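Local coordinates for protein calmodulin, putative (PDB 6TJ6) that probably binds calcium ions through EF-hands, as a calmodulin-like protein, and is bound here to another protein, at residues 27-32 against 42-47; 36-41 against 65-70; 76-81 against 124-129. All coordinates share one frame; numbering follows the deposited sequence.

Contact 1: 27-32 against 42-47; sequences DLVLAI and DEIKAL
Leu47 reaches from just beyond helix 41-46 to helix 26-34, and its CD1 touches Leu28, Val29 and Ile32 in turn. All the contacts between the segments are apolar, and the backbones stay well apart, with 7.5 Å between Val29 CA and Ile44 CA at the closest pair. Leu47 CG lies anti to its own carbonyl carbon (chi1 -72°), and the extended second torsion (chi2 176°) places CD1. This methyl meets Val29 CG2 at 3.9 Å, the two side chains crossing at about a right angle. Ile32 meets Leu47 tip to tip, CD1 to CD1 at 4.1 Å, and Leu28 approaches it with the branch carbon, CG to Leu47 CD1 at 4.2 Å. A looser contact between gamma methyls, Val29 CG2 to Ile44 CG2 at 4.5 Å, continues the seam back to the preceding turn, on helix 41-46.

No polar bond joins the two segments. Glu43 instead bonds to Thr40 N with OE1 and makes a salt bridge to Lys63 with OE2. Trp59 of helix 53-64 touches both Ile32 and Leu47.

Helix 26-34, which follows the first EF-hand's calcium loop (Asp16 to Glu22), here meets the first helix of the next helix-loop-helix. Branched aliphatic residues suit such a joint because their methyls fill space without needing polar partners. With 189 Å² buried, it rests on methyl packing and the hydrophobic effect, with Leu47 as its centre.

Contact 2: 36-41 against 65-70; sequences GVSPTP and ASYNPE
Tyr67 brings the second segment to the first: its ring and hydroxyl meet Gly36, Val37 and Ser38. With CG anti to the backbone N (chi1 -175°), the phenol extends from the loop across Val37. Val37 CG1 sits 4.2 Å above one ring face, toward the rim, while Val37 CG2 packs on Tyr67 CD1 at 4.0 Å. Gly36 O lies at the ring edge, near its plane, 3.7 Å from Tyr67 CE1. Beyond the ring, the hydroxyl is used as an acceptor: Ser38 N donates to Tyr67 OH over 3.2 Å, nearly straight at 165°. A tyrosine thus serves twice here, as an apolar plate for valine and as a partner for a loop amide.

Asn68 follows as the N-cap of helix 69-78, its OD1 taking a weak bond from Glu70 N. Pro69, well suited to a first helical turn because it has no N-H to offer, sets its CB 3.7 Å from Gly36 O. Gly36 suits its place because a CB there would be tight against Pro69 CB and, at its positive phi (85°), jammed against the preceding carbonyl O. Pro69 CG also lies loosely near Val37 CG2.

In this calmodulin-like chain of paired EF-hands, the loop at 36-40, between the two EF-hands of the first lobe, packs on the connection to the next lobe and on the first turn of helix 69-78.

Contact 3: 76-81 against 124-129; sequences SFKAFD and IQYANF
Phe77 and Tyr126 stand opposite each other where two backbones approach, their CA atoms 6.7 Å apart. Phe77 belongs to the last part of helix 69-78, with a type I turn from Lys78 to Asp81 at its C-terminal side. Tyr126 occupies the N-cap position before helix 127-134, just after strand 123-124.

The two aromatic side chains slide past each other in opposite directions. Their planes are only 8° from parallel, yet the centroids are 5.5 Å apart and the rings barely overlap. Each instead sets its CB over the other's face in a reciprocal pair of CH-pi contacts: Phe77 CB is 3.7 Å from the Tyr126 ring centroid, and Tyr126 CB is 3.8 Å from that of Phe77. Phenylalanine and tyrosine suit these places by offering flat faces, and the tyrosine adds a hydroxyl that serves Asp81. At the far end of Phe77, CZ meets the edge of the Phe129 ring, 3.9 Å from CE2.

Tyr126 OH donates to Asp81 OD2 over 2.7 Å, meeting the oxygen on its anti side and 17° out of the carboxylate plane, while carboxylate and ring stand almost perpendicular. Lys78 CG lies 3.6 Å from Tyr126 OH, in van der Waals contact.

Asp81 opens what is probably an EF-hand loop, without metal here; its OD1 accepts from Asp85 N, so the tyrosine and the Asp85 amide both hold the carboxylate. The chain of another protein packs on Phe77 and Phe129. Helices 69-78 and 127-134 are the first and last of the second EF-hand pair, and around their buried contact Val88 of strand 88-89 packs on both Phe77 and Tyr126, Ile74 of helix 69-78 also touches Tyr126, and Ala116 of helix 106-116 touches Phe129.

How the contacts relate
Contacts 1 and 2 are neighbours: Ile44 packs on Pro39, and Ile32 on Val37 and Pro39, so the partly buried aliphatic joint continues into the linkers of the same lobe. Contact 3 lies beyond the chain's centre, about 25 Å from contact 1 between centres, and is the more buried. Contacts 2 and 3 share helix 69-78, one using its start and the other its end, though they do not touch. Contact 1 is purely aliphatic, between helix 26-34 and the end of helix 41-46 with the residue after it. Contact 2 combines a phenol, a backbone amide, a valine and the proline of helix 69-78; contact 3 joins aromatic packing to a tyrosine-carboxylate bond beside a probable EF-hand loop.

Contact 1: 27-32 against 42-47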
loop_
_atom_site.group_PDB
_atom_site.type_symbol
_atom_site.label_atom_id
_atom_site.label_comp_id
_atom_site.label_asym_id
_atom_site.label_seq_id
_atom_site.Cartn_x
_atom_site.Cartn_y
_atom_site.Cartn_z
ATOM N N ASP A 27 -10.039 9.019 10.258
ATOM C CA ASP A 27 -8.922 8.656 9.390
ATOM C C ASP A 27 -8.252 9.891 8.799
ATOM O O ASP A 27 -7.020 9.995 8.808
ATOM C CB ASP A 27 -9.395 7.714 8.279
ATOM C CG ASP A 27 -9.874 6.376 8.814
ATOM O OD1 ASP A 27 -11.053 6.032 8.592
ATOM O OD2 ASP A 27 -9.073 5.673 9.468
ATOM N N LEU A 28 -9.049 10.856 8.319
ATOM C CA LEU A 28 -8.487 12.097 7.792
ATOM C C LEU A 28 -7.482 12.687 8.768
ATOM O O LEU A 28 -6.281 12.762 8.471
ATOM C CB LEU A 28 -9.607 13.090 7.474
ATOM C CG LEU A 28 -9.235 14.402 6.771
ATOM C CD1 LEU A 28 -8.142 14.198 5.725
ATOM C CD2 LEU A 28 -10.463 15.027 6.127
ATOM N N VAL A 29 -7.943 13.035 9.972
ATOM C CA VAL A 29 -7.034 13.585 10.975
ATOM C C VAL A 29 -5.857 12.645 11.182
ATOM O O VAL A 29 -4.692 13.068 11.167
ATOM C CB VAL A 29 -7.783 13.860 12.292
ATOM C CG1 VAL A 29 -6.806 14.271 13.379
ATOM C CG2 VAL A 29 -8.833 14.937 12.083
ATOM N N LEU A 30 -6.139 11.346 11.304
ATOM C CA LEU A 30 -5.071 10.370 11.489
ATOM C C LEU A 30 -4.044 10.475 10.371
ATOM O O LEU A 30 -2.844 10.636 10.633
ATOM C CB LEU A 30 -5.658 8.959 11.573
ATOM C CG LEU A 30 -5.943 8.447 12.989
ATOM C CD1 LEU A 30 -6.535 9.535 13.882
ATOM C CD2 LEU A 30 -6.868 7.242 12.940
ATOM N N ALA A 31 -4.507 10.447 9.116
ATOM C CA ALA A 31 -3.588 10.606 7.994
ATOM C C ALA A 31 -2.703 11.824 8.202
ATOM O O ALA A 31 -1.469 11.725 8.170
ATOM C CB ALA A 31 -4.367 10.718 6.682
ATOM N N ILE A 32 -3.320 12.969 8.505
ATOM C CA ILE A 32 -2.546 14.185 8.718
ATOM C C ILE A 32 -1.533 13.967 9.832
ATOM O O ILE A 32 -0.324 14.171 9.647
ATOM C CB ILE A 32 -3.482 15.371 9.013
ATOM C CG1 ILE A 32 -4.386 15.630 7.808
ATOM C CG2 ILE A 32 -2.680 16.613 9.354
ATOM C CD1 ILE A 32 -5.486 16.644 8.059
ATOM N N ASP A 42 -8.969 24.826 15.100
ATOM C CA ASP A 42 -9.636 25.552 14.023
ATOM C C ASP A 42 -9.458 24.832 12.692
ATOM O O ASP A 42 -10.416 24.668 11.926
ATOM C CB ASP A 42 -9.099 26.983 13.940
ATOM C CG ASP A 42 -9.720 27.902 14.974
ATOM O OD1 ASP A 42 -10.588 27.435 15.742
ATOM O OD2 ASP A 42 -9.344 29.093 15.012
ATOM N N GLU A 43 -8.231 24.396 12.399
ATOM C CA GLU A 43 -7.982 23.642 11.175
ATOM C C GLU A 43 -8.778 22.344 11.157
ATOM O O GLU A 43 -9.290 21.935 10.110
ATOM C CB GLU A 43 -6.486 23.359 11.029
ATOM C CG GLU A 43 -5.659 24.551 10.571
ATOM C CD GLU A 43 -4.170 24.328 10.747
ATOM O OE1 GLU A 43 -3.791 23.360 11.438
ATOM O OE2 GLU A 43 -3.377 25.122 10.197
ATOM N N ILE A 44 -8.896 21.684 12.311
ATOM C CA ILE A 44 -9.670 20.449 12.377
ATOM C C ILE A 44 -11.144 20.727 12.121
ATOM O O ILE A 44 -11.810 19.989 11.382
ATOM C CB ILE A 44 -9.451 19.753 13.731
ATOM C CG1 ILE A 44 -8.026 19.204 13.815
ATOM C CG2 ILE A 44 -10.481 18.647 13.940
ATOM C CD1 ILE A 44 -7.721 18.481 15.107
ATOM N N LYS A 45 -11.681 21.790 12.725
ATOM C CA LYS A 45 -13.074 22.145 12.477
ATOM C C LYS A 45 -13.308 22.504 11.016
ATOM O O LYS A 45 -14.386 22.230 10.477
ATOM C CB LYS A 45 -13.498 23.309 13.375
ATOM N N ALA A 46 -12.315 23.102 10.358
ATOM C CA ALA A 46 -12.477 23.536 8.975
ATOM C C ALA A 46 -12.313 22.409 7.963
ATOM O O ALA A 46 -12.600 22.624 6.779
ATOM C CB ALA A 46 -11.482 24.654 8.657
ATOM N N LEU A 47 -11.863 21.232 8.388
ATOM C CA LEU A 47 -11.666 20.131 7.456
ATOM C C LEU A 47 -12.993 19.745 6.807
ATOM O O LEU A 47 -14.040 19.779 7.466
ATOM C CB LEU A 47 -11.061 18.921 8.169
ATOM C CG LEU A 47 -9.595 19.016 8.596
ATOM C CD1 LEU A 47 -9.184 17.768 9.363
ATOM C CD2 LEU A 47 -8.695 19.225 7.387
#

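Contact 2: 36-41 against 65-70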
loop_
_atom_site.group_PDB
_atom_site.type_symbol
_atom_site.label_atom_id
_atom_site.label_comp_id
_atom_site.label_asym_id
_atom_site.label_seq_id
_atom_site.Cartn_x
_atom_site.Cartn_y
_atom_site.Cartn_z
ATOM N N GLY A 36 3.263 13.680 10.877
ATOM C CA GLY A 36 3.889 14.535 11.861
ATOM C C GLY A 36 3.285 15.912 12.008
ATOM O O GLY A 36 3.928 16.792 12.591
ATOM N N VAL A 37 2.075 16.135 11.503
ATOM C CA VAL A 37 1.414 17.431 11.588
ATOM C C VAL A 37 0.330 17.369 12.654
ATOM O O VAL A 37 -0.531 16.480 12.629
ATOM C CB VAL A 37 0.825 17.847 10.228
ATOM C CG1 VAL A 37 0.033 19.137 10.372
ATOM C CG2 VAL A 37 1.937 18.013 9.201
ATOM N N SER A 38 0.377 18.308 13.597
ATOM C CA SER A 38 -0.678 18.471 14.588
ATOM C C SER A 38 -1.548 19.657 14.194
ATOM O O SER A 38 -1.226 20.800 14.541
ATOM C CB SER A 38 -0.096 18.688 15.986
ATOM O OG SER A 38 0.761 17.627 16.358
ATOM N N PRO A 39 -2.643 19.436 13.470
ATOM C CA PRO A 39 -3.488 20.563 13.065
ATOM C C PRO A 39 -4.130 21.238 14.266
ATOM O O PRO A 39 -4.422 20.606 15.283
ATOM C CB PRO A 39 -4.545 19.911 12.163
ATOM C CG PRO A 39 -4.592 18.487 12.610
ATOM C CD PRO A 39 -3.186 18.144 13.014
ATOM N N THR A 40 -4.331 22.547 14.140
ATOM C CA THR A 40 -5.004 23.303 15.178
ATOM C C THR A 40 -6.475 22.895 15.248
ATOM O O THR A 40 -7.024 22.353 14.286
ATOM C CB THR A 40 -4.886 24.801 14.911
ATOM O OG1 THR A 40 -5.638 25.142 13.740
ATOM C CG2 THR A 40 -3.427 25.195 14.709
ATOM N N PRO A 41 -7.130 23.123 16.391
ATOM C CA PRO A 41 -8.569 22.831 16.468
ATOM C C PRO A 41 -9.390 23.610 15.456
ATOM O O PRO A 41 -10.413 23.100 14.983
ATOM C CB PRO A 41 -8.927 23.210 17.911
ATOM C CG PRO A 41 -7.649 23.056 18.663
ATOM C CD PRO A 41 -6.575 23.494 17.706
ATOM N N ALA A 65 4.090 24.003 3.906
ATOM C CA ALA A 65 4.760 25.229 3.492
ATOM C C ALA A 65 4.950 26.201 4.646
ATOM O O ALA A 65 5.777 27.112 4.545
ATOM C CB ALA A 65 3.972 25.899 2.368
ATOM N N SER A 66 4.205 26.034 5.738
ATOM C CA SER A 66 4.329 26.896 6.906
ATOM C C SER A 66 4.569 26.124 8.195
ATOM O O SER A 66 4.607 26.736 9.269
ATOM C CB SER A 66 3.071 27.763 7.060
ATOM O OG SER A 66 1.947 26.966 7.392
ATOM N N TYR A 67 4.744 24.806 8.121
ATOM C CA TYR A 67 4.815 23.945 9.298
ATOM C C TYR A 67 5.866 22.878 9.042
ATOM O O TYR A 67 5.698 22.052 8.138
ATOM C CB TYR A 67 3.446 23.311 9.577
ATOM C CG TYR A 67 3.328 22.474 10.839
ATOM C CD1 TYR A 67 3.792 21.165 10.879
ATOM C CD2 TYR A 67 2.705 22.981 11.971
ATOM C CE1 TYR A 67 3.667 20.398 12.023
ATOM C CE2 TYR A 67 2.574 22.223 13.115
ATOM C CZ TYR A 67 3.055 20.932 13.136
ATOM O OH TYR A 67 2.925 20.175 14.275
ATOM N N ASN A 68 6.947 22.895 9.823
ATOM C CA ASN A 68 8.000 21.902 9.675
ATOM C C ASN A 68 7.796 20.797 10.698
ATOM O O ASN A 68 7.974 21.040 11.902
ATOM C CB ASN A 68 9.378 22.541 9.844
ATOM C CG ASN A 68 10.514 21.574 9.547
ATOM O OD1 ASN A 68 10.288 20.422 9.171
ATOM N ND2 ASN A 68 11.744 22.046 9.703
ATOM N N PRO A 69 7.430 19.580 10.278
ATOM C CA PRO A 69 7.174 18.507 11.258
ATOM C C PRO A 69 8.336 18.217 12.193
ATOM O O PRO A 69 8.122 18.051 13.400
ATOM C CB PRO A 69 6.853 17.304 10.361
ATOM C CG PRO A 69 6.304 17.903 9.118
ATOM C CD PRO A 69 7.080 19.173 8.908
ATOM N N GLU A 70 9.559 18.141 11.669
ATOM C CA GLU A 70 10.708 17.806 12.507
ATOM C C GLU A 70 10.858 18.796 13.657
ATOM O O GLU A 70 10.971 18.401 14.827
ATOM C CB GLU A 70 11.976 17.775 11.652
ATOM C CG GLU A 70 13.247 17.468 12.425
ATOM C CD GLU A 70 14.470 17.383 11.531
ATOM O OE1 GLU A 70 14.850 18.413 10.936
ATOM O OE2 GLU A 70 15.048 16.282 11.417
#

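Contact 3: 76-81 against 124-129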
loop_
_atom_site.group_PDB
_atom_site.type_symbol
_atom_site.label_atom_id
_atom_site.label_comp_id
_atom_site.label_asym_id
_atom_site.label_seq_id
_atom_site.Cartn_x
_atom_site.Cartn_y
_atom_site.Cartn_z
ATOM N N SER A 76 7.822 19.926 20.682
ATOM C CA SER A 76 6.881 19.301 21.606
ATOM C C SER A 76 7.604 18.422 22.619
ATOM O O SER A 76 7.246 18.407 23.802
ATOM C CB SER A 76 5.845 18.484 20.834
ATOM O OG SER A 76 5.112 19.298 19.937
ATOM N N PHE A 77 8.618 17.676 22.172
ATOM C CA PHE A 77 9.384 16.842 23.095
ATOM C C PHE A 77 10.141 17.688 24.112
ATOM O O PHE A 77 10.245 17.313 25.287
ATOM C CB PHE A 77 10.356 15.950 22.326
ATOM C CG PHE A 77 9.786 14.619 21.933
ATOM C CD1 PHE A 77 9.549 13.641 22.885
ATOM C CD2 PHE A 77 9.508 14.338 20.607
ATOM C CE1 PHE A 77 9.031 12.412 22.523
ATOM C CE2 PHE A 77 8.990 13.112 20.238
ATOM C CZ PHE A 77 8.752 12.147 21.196
ATOM N N LYS A 78 10.680 18.832 23.681
ATOM C CA LYS A 78 11.510 19.643 24.567
ATOM C C LYS A 78 10.726 20.211 25.744
ATOM O O LYS A 78 11.331 20.581 26.756
ATOM C CB LYS A 78 12.167 20.782 23.784
ATOM C CG LYS A 78 13.348 21.412 24.508
ATOM C CD LYS A 78 13.661 22.803 23.990
ATOM C CE LYS A 78 14.757 23.463 24.818
ATOM N NZ LYS A 78 14.229 24.500 25.750
ATOM N N ALA A 79 9.398 20.289 25.637
ATOM C CA ALA A 79 8.586 20.733 26.765
ATOM C C ALA A 79 8.689 19.788 27.953
ATOM O O ALA A 79 8.466 20.214 29.091
ATOM C CB ALA A 79 7.125 20.876 26.338
ATOM N N PHE A 80 9.024 18.520 27.716
ATOM C CA PHE A 80 9.194 17.539 28.779
ATOM C C PHE A 80 10.661 17.195 29.002
ATOM O O PHE A 80 10.971 16.176 29.625
ATOM C CB PHE A 80 8.382 16.285 28.466
ATOM C CG PHE A 80 6.977 16.579 28.031
ATOM C CD1 PHE A 80 5.995 16.868 28.965
ATOM C CD2 PHE A 80 6.640 16.578 26.686
ATOM C CE1 PHE A 80 4.701 17.145 28.568
ATOM C CE2 PHE A 80 5.348 16.855 26.279
ATOM C CZ PHE A 80 4.375 17.139 27.223
ATOM N N ASP A 81 11.569 18.029 28.495
ATOM C CA ASP A 81 13.000 17.880 28.749
ATOM C C ASP A 81 13.316 18.608 30.051
ATOM O O ASP A 81 13.761 19.758 30.071
ATOM C CB ASP A 81 13.810 18.423 27.578
ATOM C CG ASP A 81 15.237 17.914 27.568
ATOM O OD1 ASP A 81 15.716 17.437 28.618
ATOM O OD2 ASP A 81 15.880 17.994 26.501
ATOM N N ILE A 124 15.530 9.241 26.190
ATOM C CA ILE A 124 15.256 9.236 24.758
ATOM C C ILE A 124 15.811 10.524 24.172
ATOM O O ILE A 124 15.403 11.617 24.578
ATOM C CB ILE A 124 13.753 9.115 24.453
ATOM C CG1 ILE A 124 13.212 7.762 24.920
ATOM C CG2 ILE A 124 13.497 9.317 22.964
ATOM C CD1 ILE A 124 11.755 7.541 24.570
ATOM N N GLN A 125 16.719 10.398 23.203
ATOM C CA GLN A 125 17.321 11.574 22.587
ATOM C C GLN A 125 16.315 12.420 21.811
ATOM O O GLN A 125 16.662 13.528 21.391
ATOM C CB GLN A 125 18.467 11.144 21.667
ATOM C CG GLN A 125 19.537 10.287 22.341
ATOM C CD GLN A 125 20.433 11.077 23.280
ATOM O OE1 GLN A 125 19.978 11.617 24.287
ATOM N NE2 GLN A 125 21.718 11.143 22.953
ATOM N N TYR A 126 15.085 11.929 21.645
ATOM C CA TYR A 126 13.989 12.489 20.848
ATOM C C TYR A 126 14.392 13.242 19.578
ATOM O O TYR A 126 13.738 13.070 18.546
ATOM C CB TYR A 126 13.068 13.357 21.724
ATOM C CG TYR A 126 13.603 14.644 22.326
ATOM C CD1 TYR A 126 13.708 15.804 21.569
ATOM C CD2 TYR A 126 13.914 14.719 23.678
ATOM C CE1 TYR A 126 14.160 16.987 22.128
ATOM C CE2 TYR A 126 14.363 15.898 24.245
ATOM C CZ TYR A 126 14.487 17.029 23.465
ATOM O OH TYR A 126 14.936 18.206 24.021
ATOM N N ALA A 127 15.436 14.071 19.611
ATOM C CA ALA A 127 15.917 14.674 18.370
ATOM C C ALA A 127 16.372 13.595 17.393
ATOM O O ALA A 127 15.866 13.496 16.268
ATOM C CB ALA A 127 17.051 15.658 18.659
ATOM N N ASN A 128 17.325 12.763 17.823
ATOM C CA ASN A 128 17.729 11.605 17.031
ATOM C C ASN A 128 16.535 10.711 16.722
ATOM O O ASN A 128 16.426 10.162 15.619
ATOM C CB ASN A 128 18.809 10.822 17.780
ATOM C CG ASN A 128 19.542 9.836 16.894
ATOM O OD1 ASN A 128 19.643 10.025 15.682
ATOM N ND2 ASN A 128 20.065 8.775 17.499
ATOM N N PHE A 129 15.616 10.575 17.678
ATOM C CA PHE A 129 14.453 9.713 17.490
ATOM C C PHE A 129 13.505 10.285 16.441
ATOM O O PHE A 129 13.080 9.574 15.520
ATOM C CB PHE A 129 13.752 9.515 18.836
ATOM C CG PHE A 129 12.370 8.944 18.735
ATOM C CD1 PHE A 129 12.167 7.649 18.285
ATOM C CD2 PHE A 129 11.274 9.696 19.124
ATOM C CE1 PHE A 129 10.888 7.122 18.206
ATOM C CE2 PHE A 129 9.996 9.176 19.047
ATOM C CZ PHE A 129 9.802 7.886 18.588
#